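Local coordinates for acetylxylan esterase A (Aspergillus awamori, PDB 5X6S), which hydrolyses acetyl side groups from the backbone of acetylated xylans, acting as a secreted serine esterase in the breakdown of plant biomass, at residues 130-134 against 183-187; 7-12 against 97-101; 74-78 against 120-124; 16-22 against 64-70. One frame throughout, in Å; residues are numbered along the deposited sequence.

How the contacts relate
Contact 3 lies closest to the middle of the chain, contact 4 is a buried part of the central sheet, and contact 2 is the most peripheral and only partly buried. Contact 1 is buried as well, but partly by the second subunit, which also touches contact 2. Helix 120-131 serves contact 3 at its start and contact 1 at its end. Contacts 2 and 4 meet through V7 and M19 and through the M98 side chain; W76 and the C75 carbonyl join contact 3 to contact 4. The chemistry shifts accordingly: backbone bonds between strands in contact 4, one buried serine bond in contact 3, ring packing in contact 1, and CH-pi contacts with bridging waters in contact 2.

Contact 1 of 4, residues 130-134 against 183-187; sequences ATYPE and MYSGY. With NA (sodium ion), chain G.
E134 OE1 is buried without a hydrogen-bond partner at the edge of the Y184 ring, 3.8 Å from Y184 CE2, with the carboxylate plane turned 74° to the ring. The weakly positive ring rim may ease its burial; no hydrogen bond spans the contact. P133 meets that same edge of Y184, but presses its CG over one face of the Y187 ring, 3.4 Å from Y187 CE2. A type II turn from Y184 to Y187, closed by its own N-H to O bond, brings the two tyrosines together, and Y187 CB lies over a face of the Y184 ring. Both tyrosines place CG anti to their backbone N (chi1 -170° for Y184), which sends their rings towards P133 and E134. The Y187 hydroxyl passes beside E134 CA at 3.6 Å and bonds to the carbonyl of S190. At the other end, M183 SD touches A130 CB at 3.7 Å, while M183 CB rests against T131 CG2.

The E134 carbonyl binds a sodium ion at 2.9 Å, joined there by E134 O of the second subunit, whose S111 also bonds to the Y184 hydroxyl. H86 stacks on Y184 and takes part in a bond to T131 O. The contact joins the last residues of helix 120-131 and the 3-10 turn after it to the loop leading from helix 173-182 to strand 193-199, with helix 91-106 alongside T131.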
loop_
_atom_site.group_PDB
_atom_site.type_symbol
_atom_site.label_atom_id
_atom_site.label_comp_id
_atom_site.label_asym_id
_atom_site.label_seq_id
_atom_site.Cartn_x
_atom_site.Cartn_y
_atom_site.Cartn_z
ATOM N N ALA A 130 -11.165 -1.355 -7.031
ATOM C CA ALA A 130 -11.970 -2.236 -6.183
ATOM C C ALA A 130 -11.306 -3.573 -5.878
ATOM O O ALA A 130 -11.488 -4.121 -4.778
ATOM C CB ALA A 130 -13.293 -2.485 -6.852
ATOM N N THR A 131 -10.572 -4.123 -6.836
ATOM C CA THR A 131 -10.006 -5.477 -6.683
ATOM C C THR A 131 -8.594 -5.446 -6.068
ATOM O O THR A 131 -8.258 -6.349 -5.311
ATOM C CB THR A 131 -9.955 -6.254 -8.015
ATOM O OG1 THR A 131 -9.371 -5.438 -9.041
ATOM C CG2 THR A 131 -11.356 -6.728 -8.457
ATOM N N TYR A 132 -7.774 -4.441 -6.428
ATOM C CA TYR A 132 -6.407 -4.231 -5.879
ATOM C C TYR A 132 -6.241 -2.826 -5.244
ATOM O O TYR A 132 -5.304 -2.101 -5.548
ATOM C CB TYR A 132 -5.309 -4.599 -6.939
ATOM C CG TYR A 132 -5.555 -5.981 -7.422
ATOM C CD1 TYR A 132 -4.976 -7.079 -6.777
ATOM C CD2 TYR A 132 -6.465 -6.231 -8.459
ATOM C CE1 TYR A 132 -5.271 -8.361 -7.170
ATOM C CE2 TYR A 132 -6.759 -7.519 -8.864
ATOM C CZ TYR A 132 -6.166 -8.582 -8.187
ATOM O OH TYR A 132 -6.493 -9.861 -8.556
ATOM N N PRO A 133 -7.185 -2.425 -4.335
ATOM C CA PRO A 133 -7.100 -1.068 -3.737
ATOM C C PRO A 133 -5.748 -0.757 -3.089
ATOM O O PRO A 133 -5.292 0.382 -3.136
ATOM C CB PRO A 133 -8.210 -1.089 -2.675
ATOM C CG PRO A 133 -8.421 -2.555 -2.370
ATOM C CD PRO A 133 -8.271 -3.209 -3.716
ATOM N N GLU A 134 -5.095 -1.790 -2.544
ATOM C CA GLU A 134 -3.787 -1.697 -1.874
ATOM C C GLU A 134 -2.654 -1.181 -2.743
ATOM O O GLU A 134 -1.697 -0.665 -2.222
ATOM C CB GLU A 134 -3.375 -3.058 -1.267
ATOM C CG GLU A 134 -2.974 -4.181 -2.268
ATOM C CD GLU A 134 -4.130 -4.940 -2.913
ATOM O OE1 GLU A 134 -5.306 -4.576 -2.668
ATOM O OE2 GLU A 134 -3.880 -5.913 -3.676
ATOM N N MET A 183 -15.683 -7.175 -4.008
ATOM C CA MET A 183 -14.559 -7.509 -4.891
ATOM C C MET A 183 -13.276 -7.779 -4.085
ATOM O O MET A 183 -12.349 -8.403 -4.596
ATOM C CB MET A 183 -14.338 -6.394 -5.896
ATOM C CG MET A 183 -15.595 -6.145 -6.720
ATOM S SD MET A 183 -15.305 -5.244 -8.239
ATOM C CE MET A 183 -16.965 -5.278 -8.867
ATOM N N TYR A 184 -13.174 -7.230 -2.886
ATOM C CA TYR A 184 -12.172 -7.665 -1.937
ATOM C C TYR A 184 -12.839 -7.744 -0.562
ATOM O O TYR A 184 -12.651 -6.840 0.270
ATOM C CB TYR A 184 -10.944 -6.714 -1.919
ATOM C CG TYR A 184 -9.750 -7.193 -1.139
ATOM C CD1 TYR A 184 -9.800 -8.335 -0.345
ATOM C CD2 TYR A 184 -8.524 -6.499 -1.198
ATOM C CE1 TYR A 184 -8.694 -8.760 0.356
ATOM C CE2 TYR A 184 -7.431 -6.906 -0.472
ATOM C CZ TYR A 184 -7.506 -8.027 0.319
ATOM O OH TYR A 184 -6.415 -8.430 1.077
ATOM N N SER A 185 -13.598 -8.809 -0.291
ATOM C CA SER A 185 -14.375 -8.779 0.970
ATOM C C SER A 185 -13.513 -8.766 2.211
ATOM O O SER A 185 -12.472 -9.456 2.292
ATOM C CB SER A 185 -15.507 -9.818 1.091
ATOM O OG SER A 185 -15.014 -11.099 1.029
ATOM N N GLY A 186 -13.919 -7.925 3.147
ATOM C CA GLY A 186 -13.214 -7.804 4.409
ATOM C C GLY A 186 -12.080 -6.807 4.410
ATOM O O GLY A 186 -11.533 -6.479 5.455
ATOM N N TYR A 187 -11.719 -6.293 3.227
ATOM C CA TYR A 187 -10.629 -5.347 3.137
ATOM C C TYR A 187 -11.004 -4.051 3.779
ATOM O O TYR A 187 -12.034 -3.509 3.450
ATOM C CB TYR A 187 -10.277 -5.025 1.669
ATOM C CG TYR A 187 -9.126 -4.066 1.528
ATOM C CD1 TYR A 187 -7.822 -4.485 1.808
ATOM C CD2 TYR A 187 -9.311 -2.775 1.072
ATOM C CE1 TYR A 187 -6.742 -3.648 1.646
ATOM C CE2 TYR A 187 -8.208 -1.892 0.933
ATOM C CZ TYR A 187 -6.923 -2.347 1.200
ATOM O OH TYR A 187 -5.810 -1.533 1.072
HETATM NA NA NA G . 0.491 -0.353 -0.281
HETATM O O HOH W 1 -0.246 -2.367 0.793
HETATM O O HOH W 2 0.934 1.160 -1.507
#

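Contact 2 of 4, residues 7-12 against 97-101; sequences VTDFGD and NMVTW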
loop_
_atom_site.group_PDB
_atom_site.type_symbol
_atom_site.label_atom_id
_atom_site.label_comp_id
_atom_site.label_asym_id
_atom_site.label_seq_id
_atom_site.Cartn_x
_atom_site.Cartn_y
_atom_site.Cartn_z
ATOM N N VAL A 7 7.226 -6.660 -21.669
ATOM C CA VAL A 7 7.666 -7.483 -20.586
ATOM C C VAL A 7 6.791 -8.711 -20.547
ATOM O O VAL A 7 5.564 -8.631 -20.535
ATOM C CB VAL A 7 7.652 -6.752 -19.217
ATOM C CG1 VAL A 7 8.030 -7.711 -18.098
ATOM C CG2 VAL A 7 8.541 -5.496 -19.265
ATOM N N THR A 8 7.440 -9.861 -20.505
ATOM C CA THR A 8 6.764 -11.124 -20.683
ATOM C C THR A 8 6.720 -11.993 -19.480
ATOM O O THR A 8 5.886 -12.889 -19.401
ATOM C CB THR A 8 7.372 -11.915 -21.858
ATOM O OG1 THR A 8 6.605 -13.075 -22.029
ATOM C CG2 THR A 8 8.745 -12.324 -21.622
ATOM N N ASP A 9 7.573 -11.793 -18.504
ATOM C CA ASP A 9 7.485 -12.742 -17.356
ATOM C C ASP A 9 7.309 -11.945 -16.080
ATOM O O ASP A 9 8.251 -11.785 -15.285
ATOM C CB ASP A 9 8.759 -13.607 -17.347
ATOM C CG ASP A 9 8.807 -14.619 -16.197
ATOM O OD1 ASP A 9 7.912 -15.507 -16.146
ATOM O OD2 ASP A 9 9.774 -14.543 -15.367
ATOM N N PHE A 10 6.116 -11.410 -15.870
ATOM C CA PHE A 10 5.941 -10.459 -14.772
ATOM C C PHE A 10 5.161 -11.050 -13.612
ATOM O O PHE A 10 4.783 -10.319 -12.703
ATOM C CB PHE A 10 5.265 -9.176 -15.272
ATOM C CG PHE A 10 3.971 -9.420 -15.978
ATOM C CD1 PHE A 10 2.795 -9.552 -15.257
ATOM C CD2 PHE A 10 3.929 -9.533 -17.380
ATOM C CE1 PHE A 10 1.576 -9.820 -15.912
ATOM C CE2 PHE A 10 2.712 -9.798 -18.035
ATOM C CZ PHE A 10 1.547 -9.883 -17.320
ATOM N N GLY A 11 4.865 -12.360 -13.680
ATOM C CA GLY A 11 4.100 -13.033 -12.664
ATOM C C GLY A 11 2.913 -13.741 -13.255
ATOM O O GLY A 11 2.792 -13.822 -14.474
ATOM N N ASP A 12 2.023 -14.246 -12.411
ATOM C CA ASP A 12 0.908 -15.067 -12.878
ATOM C C ASP A 12 0.030 -14.295 -13.895
ATOM O O ASP A 12 -0.341 -13.142 -13.674
ATOM C CB ASP A 12 0.054 -15.549 -11.742
ATOM C CG ASP A 12 0.781 -16.599 -10.871
ATOM O OD1 ASP A 12 1.816 -17.145 -11.351
ATOM O OD2 ASP A 12 0.306 -16.863 -9.739
ATOM N N ASN A 97 -0.063 -7.697 -11.120
ATOM C CA ASN A 97 1.255 -8.287 -11.205
ATOM C C ASN A 97 2.261 -7.473 -12.019
ATOM O O ASN A 97 3.483 -7.448 -11.725
ATOM C CB ASN A 97 1.136 -9.746 -11.664
ATOM C CG ASN A 97 0.437 -10.626 -10.657
ATOM O OD1 ASN A 97 0.363 -10.288 -9.476
ATOM N ND2 ASN A 97 -0.128 -11.745 -11.114
ATOM N N MET A 98 1.790 -6.770 -13.043
ATOM C CA MET A 98 2.638 -5.848 -13.792
ATOM C C MET A 98 3.157 -4.745 -12.868
ATOM O O MET A 98 4.336 -4.328 -12.947
ATOM C CB MET A 98 1.843 -5.182 -14.904
ATOM C CG MET A 98 1.367 -6.104 -15.963
ATOM S SD MET A 98 0.348 -5.299 -17.207
ATOM C CE MET A 98 -0.574 -6.657 -17.865
ATOM N N VAL A 99 2.268 -4.242 -12.018
ATOM C CA VAL A 99 2.628 -3.252 -11.036
ATOM C C VAL A 99 3.735 -3.733 -10.116
ATOM O O VAL A 99 4.771 -3.065 -9.952
ATOM C CB VAL A 99 1.382 -2.715 -10.277
ATOM C CG1 VAL A 99 1.788 -1.937 -9.013
ATOM C CG2 VAL A 99 0.575 -1.863 -11.196
ATOM N N THR A 100 3.520 -4.889 -9.481
ATOM C CA THR A 100 4.448 -5.329 -8.466
ATOM C C THR A 100 5.797 -5.682 -9.073
ATOM O O THR A 100 6.833 -5.426 -8.443
ATOM C CB THR A 100 3.881 -6.492 -7.641
ATOM O OG1 THR A 100 3.701 -7.626 -8.501
ATOM C CG2 THR A 100 2.545 -6.066 -6.927
ATOM N N TRP A 101 5.790 -6.219 -10.296
ATOM C CA TRP A 101 7.024 -6.546 -11.034
ATOM C C TRP A 101 7.829 -5.262 -11.265
ATOM O O TRP A 101 9.045 -5.245 -11.049
ATOM C CB TRP A 101 6.732 -7.196 -12.384
ATOM C CG TRP A 101 7.952 -7.610 -13.154
ATOM C CD1 TRP A 101 8.660 -8.797 -13.048
ATOM C CD2 TRP A 101 8.667 -6.807 -14.079
ATOM N NE1 TRP A 101 9.731 -8.780 -13.886
ATOM C CE2 TRP A 101 9.764 -7.578 -14.542
ATOM C CE3 TRP A 101 8.482 -5.518 -14.580
ATOM C CZ2 TRP A 101 10.666 -7.088 -15.479
ATOM C CZ3 TRP A 101 9.353 -5.050 -15.514
ATOM C CH2 TRP A 101 10.457 -5.825 -15.940
HETATM O O HOH W 3 10.924 -11.497 -14.580
HETATM O O HOH W 4 4.939 -9.444 -10.072
HETATM O O HOH W 5 0.052 -13.813 -8.478
#
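F10 and G11 carry the loop past one side of helix 91-106, F10 approaching W101 (CA to CA 5.5 Å) and G11 approaching N97 one turn earlier, where the lack of a side chain on G11 lets the backbone pass close to N97 CB. A chi1 of -177° swings the W101 indole to the far side from its amide nitrogen, and it reaches back along the loop. V7 CG1 sits over its six-membered ring, 3.7 Å from the centroid and almost on the normal, while F10 CB lies off-centre above the five-membered ring. The F10 side chain then runs beside M98, whose CG covers one face of the phenyl ring, 3.9 Å from its centroid. M98 SD stands farther above the same ring in a Met-aromatic contact, and N97 CB meets the ring edge in its plane.

The direct polar link is N97 ND2 to D12 O, 2.9 Å long; it uses a carbonyl lone pair and lies in the plane of the N97 amide. Two waters extend the polar side: one donates to D9 O and accepts from W101 NE1 at 3.0 Å, and another donates to F10 O and hydrogen-bonds with T100 OG1.

M19 of strand 18-23 touches V7, F10, M98 and W101 alike. A hairpin loop between the first two strands is thereby clasped to the helix that follows the strand 63-68, at the antiparallel margin of an alpha/beta-hydrolase sheet.

Contact 3 of 4, residues 74-78 against 120-124; sequences GCWDV and SGAMM
One hydrogen bond spans the contact: W76 N donates to S120 OG at 2.8 Å and is nearly straight, with an angle of 172° at the hydrogen. The S120 hydroxyl is rotated away from its own amide (chi1 -167°), which points OG from the first turn of helix 120-131 towards the loop. OG also lies at the indole edge, near its plane, 3.7 Å from W76 CD1.

Apolar packing takes over one turn on. V78 wedges its branches between two methionines: CG1 lies 3.6 Å from M124 CA, and CG2 touches M123 SD at 3.9 Å. The M124 chain bends twice, at chi2 and chi3, curling its methyl back under the loop. There CE approaches W76 CE3 at 4.1 Å and makes a close van der Waals contact with D77 O at 3.3 Å.

A disulfide anchors C75 to C40, a residue outside both segments that the S120 side chain also touches. S119, the charge-relay serine by similarity, immediately precedes S120, and with G117 and G121 it fits the GxSxG nucleophile elbow of alpha/beta-hydrolases. The loop after strand 63-68 packs against the helix that starts at this elbow; M124 reaches N91, S92 and I95 of helix 91-106, and both W76 and M124 touch I37 of strand 33-37.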
loop_
_atom_site.group_PDB
_atom_site.type_symbol
_atom_site.label_atom_id
_atom_site.label_comp_id
_atom_site.label_asym_id
_atom_site.label_seq_id
_atom_site.Cartn_x
_atom_site.Cartn_y
_atom_site.Cartn_z
ATOM N N GLY A 74 -10.416 -6.147 -28.542
ATOM C CA GLY A 74 -9.559 -5.292 -27.730
ATOM C C GLY A 74 -10.178 -4.677 -26.477
ATOM O O GLY A 74 -9.540 -3.834 -25.835
ATOM N N CYS A 75 -11.385 -5.087 -26.101
ATOM C CA CYS A 75 -11.970 -4.581 -24.864
ATOM C C CYS A 75 -11.359 -5.334 -23.674
ATOM O O CYS A 75 -10.795 -6.428 -23.847
ATOM C CB CYS A 75 -13.474 -4.766 -24.808
ATOM S SG CYS A 75 -14.425 -3.977 -26.141
ATOM N N TRP A 76 -11.546 -4.783 -22.475
ATOM C CA TRP A 76 -11.156 -5.450 -21.229
ATOM C C TRP A 76 -12.213 -6.358 -20.622
ATOM O O TRP A 76 -13.379 -6.053 -20.661
ATOM C CB TRP A 76 -10.710 -4.395 -20.207
ATOM C CG TRP A 76 -9.409 -3.754 -20.637
ATOM C CD1 TRP A 76 -9.239 -2.558 -21.301
ATOM C CD2 TRP A 76 -8.098 -4.353 -20.537
ATOM N NE1 TRP A 76 -7.880 -2.376 -21.589
ATOM C CE2 TRP A 76 -7.171 -3.453 -21.138
ATOM C CE3 TRP A 76 -7.629 -5.569 -20.006
ATOM C CZ2 TRP A 76 -5.803 -3.709 -21.172
ATOM C CZ3 TRP A 76 -6.260 -5.826 -20.027
ATOM C CH2 TRP A 76 -5.365 -4.893 -20.632
ATOM N N ASP A 77 -11.793 -7.488 -20.038
ATOM C CA ASP A 77 -12.685 -8.271 -19.173
ATOM C C ASP A 77 -12.946 -7.502 -17.873
ATOM O O ASP A 77 -12.069 -7.399 -16.989
ATOM C CB ASP A 77 -12.124 -9.673 -18.874
ATOM C CG ASP A 77 -13.050 -10.500 -18.002
ATOM O OD1 ASP A 77 -14.267 -10.141 -17.902
ATOM O OD2 ASP A 77 -12.548 -11.487 -17.383
ATOM N N VAL A 78 -14.134 -6.925 -17.802
ATOM C CA VAL A 78 -14.642 -6.260 -16.590
ATOM C C VAL A 78 -15.999 -6.912 -16.135
ATOM O O VAL A 78 -16.816 -6.293 -15.403
ATOM C CB VAL A 78 -14.722 -4.730 -16.757
ATOM C CG1 VAL A 78 -13.307 -4.132 -16.804
ATOM C CG2 VAL A 78 -15.541 -4.351 -18.010
ATOM N N SER A 120 -13.402 1.343 -22.150
ATOM C CA SER A 120 -13.133 0.025 -21.562
ATOM C C SER A 120 -12.029 0.094 -20.502
ATOM O O SER A 120 -12.129 -0.507 -19.428
ATOM C CB SER A 120 -12.797 -1.001 -22.639
ATOM O OG SER A 120 -12.823 -2.357 -22.111
ATOM N N GLY A 121 -11.027 0.900 -20.765
ATOM C CA GLY A 121 -9.917 1.063 -19.809
ATOM C C GLY A 121 -10.317 1.845 -18.595
ATOM O O GLY A 121 -9.768 1.620 -17.507
ATOM N N ALA A 122 -11.292 2.755 -18.754
ATOM C CA ALA A 122 -11.844 3.440 -17.572
ATOM C C ALA A 122 -12.712 2.492 -16.739
ATOM O O ALA A 122 -12.712 2.591 -15.494
ATOM C CB ALA A 122 -12.610 4.673 -17.961
ATOM N N MET A 123 -13.455 1.617 -17.406
ATOM C CA MET A 123 -14.182 0.553 -16.685
ATOM C C MET A 123 -13.184 -0.292 -15.848
ATOM O O MET A 123 -13.407 -0.577 -14.668
ATOM C CB MET A 123 -14.900 -0.353 -17.623
ATOM C CG MET A 123 -15.905 0.326 -18.557
ATOM S SD MET A 123 -16.744 -0.942 -19.478
ATOM C CE MET A 123 -17.183 -0.093 -20.984
ATOM N N MET A 124 -12.090 -0.675 -16.486
ATOM C CA MET A 124 -11.044 -1.468 -15.818
ATOM C C MET A 124 -10.376 -0.646 -14.716
ATOM O O MET A 124 -10.006 -1.191 -13.658
ATOM C CB MET A 124 -10.042 -1.993 -16.846
ATOM C CG MET A 124 -8.868 -2.774 -16.209
ATOM S SD MET A 124 -9.366 -4.142 -15.157
ATOM C CE MET A 124 -9.534 -5.418 -16.380
#

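Contact 4 of 4, residues 16-22 against 64-70; sequences NVGMYIY and VIYPSSP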
loop_
_atom_site.group_PDB
_atom_site.type_symbol
_atom_site.label_atom_id
_atom_site.label_comp_id
_atom_site.label_asym_id
_atom_site.label_seq_id
_atom_site.Cartn_x
_atom_site.Cartn_y
_atom_site.Cartn_z
ATOM N N ASN A 16 -3.280 -14.152 -20.175
ATOM C CA ASN A 16 -2.375 -13.723 -21.223
ATOM C C ASN A 16 -2.456 -12.252 -21.653
ATOM O O ASN A 16 -2.290 -11.890 -22.835
ATOM C CB ASN A 16 -2.485 -14.659 -22.425
ATOM C CG ASN A 16 -1.202 -14.718 -23.202
ATOM O OD1 ASN A 16 -0.079 -14.689 -22.625
ATOM N ND2 ASN A 16 -1.332 -14.848 -24.524
ATOM N N VAL A 17 -2.677 -11.384 -20.662
ATOM C CA VAL A 17 -2.633 -9.947 -20.897
ATOM C C VAL A 17 -1.201 -9.540 -21.317
ATOM O O VAL A 17 -0.232 -10.052 -20.731
ATOM C CB VAL A 17 -3.078 -9.183 -19.617
ATOM C CG1 VAL A 17 -3.198 -7.703 -19.858
ATOM C CG2 VAL A 17 -4.375 -9.761 -19.090
ATOM N N GLY A 18 -1.053 -8.615 -22.274
ATOM C CA GLY A 18 0.292 -8.078 -22.609
ATOM C C GLY A 18 0.742 -6.973 -21.657
ATOM O O GLY A 18 -0.095 -6.245 -21.126
ATOM N N MET A 19 2.043 -6.834 -21.447
ATOM C CA MET A 19 2.574 -5.781 -20.628
ATOM C C MET A 19 3.613 -4.994 -21.412
ATOM O O MET A 19 4.573 -5.591 -21.911
ATOM C CB MET A 19 3.226 -6.334 -19.368
ATOM C CG MET A 19 3.896 -5.286 -18.543
ATOM S SD MET A 19 4.649 -5.932 -17.065
ATOM C CE MET A 19 5.506 -4.493 -16.437
ATOM N N TYR A 20 3.404 -3.702 -21.551
ATOM C CA TYR A 20 4.391 -2.807 -22.157
ATOM C C TYR A 20 4.680 -1.693 -21.201
ATOM O O TYR A 20 3.762 -1.146 -20.578
ATOM C CB TYR A 20 3.928 -2.236 -23.492
ATOM C CG TYR A 20 3.606 -3.306 -24.531
ATOM C CD1 TYR A 20 2.417 -3.993 -24.493
ATOM C CD2 TYR A 20 4.513 -3.642 -25.507
ATOM C CE1 TYR A 20 2.082 -4.949 -25.452
ATOM C CE2 TYR A 20 4.210 -4.604 -26.475
ATOM C CZ TYR A 20 2.992 -5.257 -26.431
ATOM O OH TYR A 20 2.699 -6.244 -27.323
ATOM N N ILE A 21 5.947 -1.320 -21.073
ATOM C CA ILE A 21 6.323 -0.185 -20.226
ATOM C C ILE A 21 7.126 0.877 -20.938
ATOM O O ILE A 21 7.956 0.579 -21.816
ATOM C CB ILE A 21 7.092 -0.611 -18.962
ATOM C CG1 ILE A 21 8.414 -1.289 -19.304
ATOM C CG2 ILE A 21 6.267 -1.584 -18.172
ATOM C CD1 ILE A 21 9.255 -1.533 -18.028
ATOM N N TYR A 22 6.860 2.133 -20.597
ATOM C CA TYR A 22 7.712 3.208 -21.022
ATOM C C TYR A 22 8.570 3.627 -19.847
ATOM O O TYR A 22 8.059 4.139 -18.846
ATOM C CB TYR A 22 6.957 4.412 -21.573
ATOM C CG TYR A 22 7.895 5.492 -22.077
ATOM C CD1 TYR A 22 8.439 5.440 -23.361
ATOM C CD2 TYR A 22 8.245 6.562 -21.287
ATOM C CE1 TYR A 22 9.348 6.441 -23.810
ATOM C CE2 TYR A 22 9.107 7.555 -21.726
ATOM C CZ TYR A 22 9.660 7.487 -23.007
ATOM O OH TYR A 22 10.511 8.489 -23.438
ATOM N N VAL A 64 5.659 4.390 -16.991
ATOM C CA VAL A 64 4.272 4.089 -17.433
ATOM C C VAL A 64 4.082 2.649 -17.823
ATOM O O VAL A 64 4.925 2.094 -18.543
ATOM C CB VAL A 64 3.797 4.979 -18.645
ATOM C CG1 VAL A 64 2.242 4.927 -18.764
ATOM C CG2 VAL A 64 4.310 6.402 -18.533
ATOM N N ILE A 65 3.020 2.012 -17.332
ATOM C CA ILE A 65 2.690 0.627 -17.686
ATOM C C ILE A 65 1.455 0.672 -18.546
ATOM O O ILE A 65 0.485 1.316 -18.172
ATOM C CB ILE A 65 2.391 -0.283 -16.466
ATOM C CG1 ILE A 65 3.629 -0.415 -15.573
ATOM C CG2 ILE A 65 1.891 -1.658 -16.954
ATOM C CD1 ILE A 65 3.304 -1.048 -14.191
ATOM N N TYR A 66 1.507 0.000 -19.702
ATOM C CA TYR A 66 0.399 -0.011 -20.655
ATOM C C TYR A 66 -0.031 -1.450 -20.816
ATOM O O TYR A 66 0.567 -2.187 -21.626
ATOM C CB TYR A 66 0.838 0.600 -22.035
ATOM C CG TYR A 66 1.368 2.015 -21.996
ATOM C CD1 TYR A 66 0.504 3.132 -22.071
ATOM C CD2 TYR A 66 2.739 2.260 -21.904
ATOM C CE1 TYR A 66 0.986 4.433 -22.075
ATOM C CE2 TYR A 66 3.230 3.561 -21.900
ATOM C CZ TYR A 66 2.383 4.641 -21.949
ATOM O OH TYR A 66 2.923 5.900 -21.914
ATOM N N PRO A 67 -1.048 -1.902 -20.048
ATOM C CA PRO A 67 -1.522 -3.283 -20.225
ATOM C C PRO A 67 -2.200 -3.396 -21.586
ATOM O O PRO A 67 -2.637 -2.396 -22.113
ATOM C CB PRO A 67 -2.570 -3.457 -19.097
ATOM C CG PRO A 67 -2.216 -2.382 -18.075
ATOM C CD PRO A 67 -1.800 -1.217 -18.984
ATOM N N SER A 68 -2.224 -4.616 -22.146
ATOM C CA SER A 68 -2.742 -4.822 -23.504
ATOM C C SER A 68 -3.712 -5.993 -23.528
ATOM O O SER A 68 -3.349 -7.121 -23.235
ATOM C CB SER A 68 -1.605 -5.075 -24.470
ATOM O OG SER A 68 -1.962 -4.603 -25.715
ATOM N N SER A 69 -4.947 -5.721 -23.888
ATOM C CA SER A 69 -5.999 -6.728 -23.833
ATOM C C SER A 69 -5.661 -7.926 -24.713
ATOM O O SER A 69 -5.161 -7.750 -25.837
ATOM C CB SER A 69 -7.340 -6.174 -24.259
ATOM O OG SER A 69 -8.299 -7.215 -24.257
ATOM N N PRO A 70 -5.902 -9.138 -24.185
ATOM C CA PRO A 70 -5.662 -10.332 -24.970
ATOM C C PRO A 70 -6.823 -10.673 -25.904
ATOM O O PRO A 70 -6.699 -11.652 -26.676
ATOM C CB PRO A 70 -5.553 -11.431 -23.910
ATOM C CG PRO A 70 -6.502 -10.957 -22.824
ATOM C CD PRO A 70 -6.363 -9.452 -22.810
#
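Y20 and Y66 face each other across two antiparallel strands as a hydrogen-bonded pair, and with Y22 they bury the most surface here. The bond from Y66 N to Y20 O is short, 2.7 Å, and comes in almost head-on to the carbonyl, whereas its mate from Y20 N to Y66 O is longer at 3.2 Å and leaves the carbonyl plane by 45°. The Y20 ring leans along the strand towards S68, its CE1 3.8 Å from S68 CB and its edge turned to Y66 O. Y66 in turn directs its ring edge at Y22, CE2 meeting Y22 CB at 3.8 Å, while V64 CG1 covers part of one face and the ring of Y48 meets it edge-to-face.

In the mixed sheet of the alpha/beta-hydrolase fold, strand 63-68 pairs antiparallel with 18-23 on one side and parallel with 33-37 on the other. With chi1 at -177°, the Y22 side chain carries its hydroxyl away to a bond with E58 of helix 53-60; Y22 N donates to V64 O at 2.8 Å, and V64 N returns a bond to Y22 O. The opposite face carries I21 on I65, CG2 to CG1 3.9 Å, turned towards helix 91-106, where T102 touches I65.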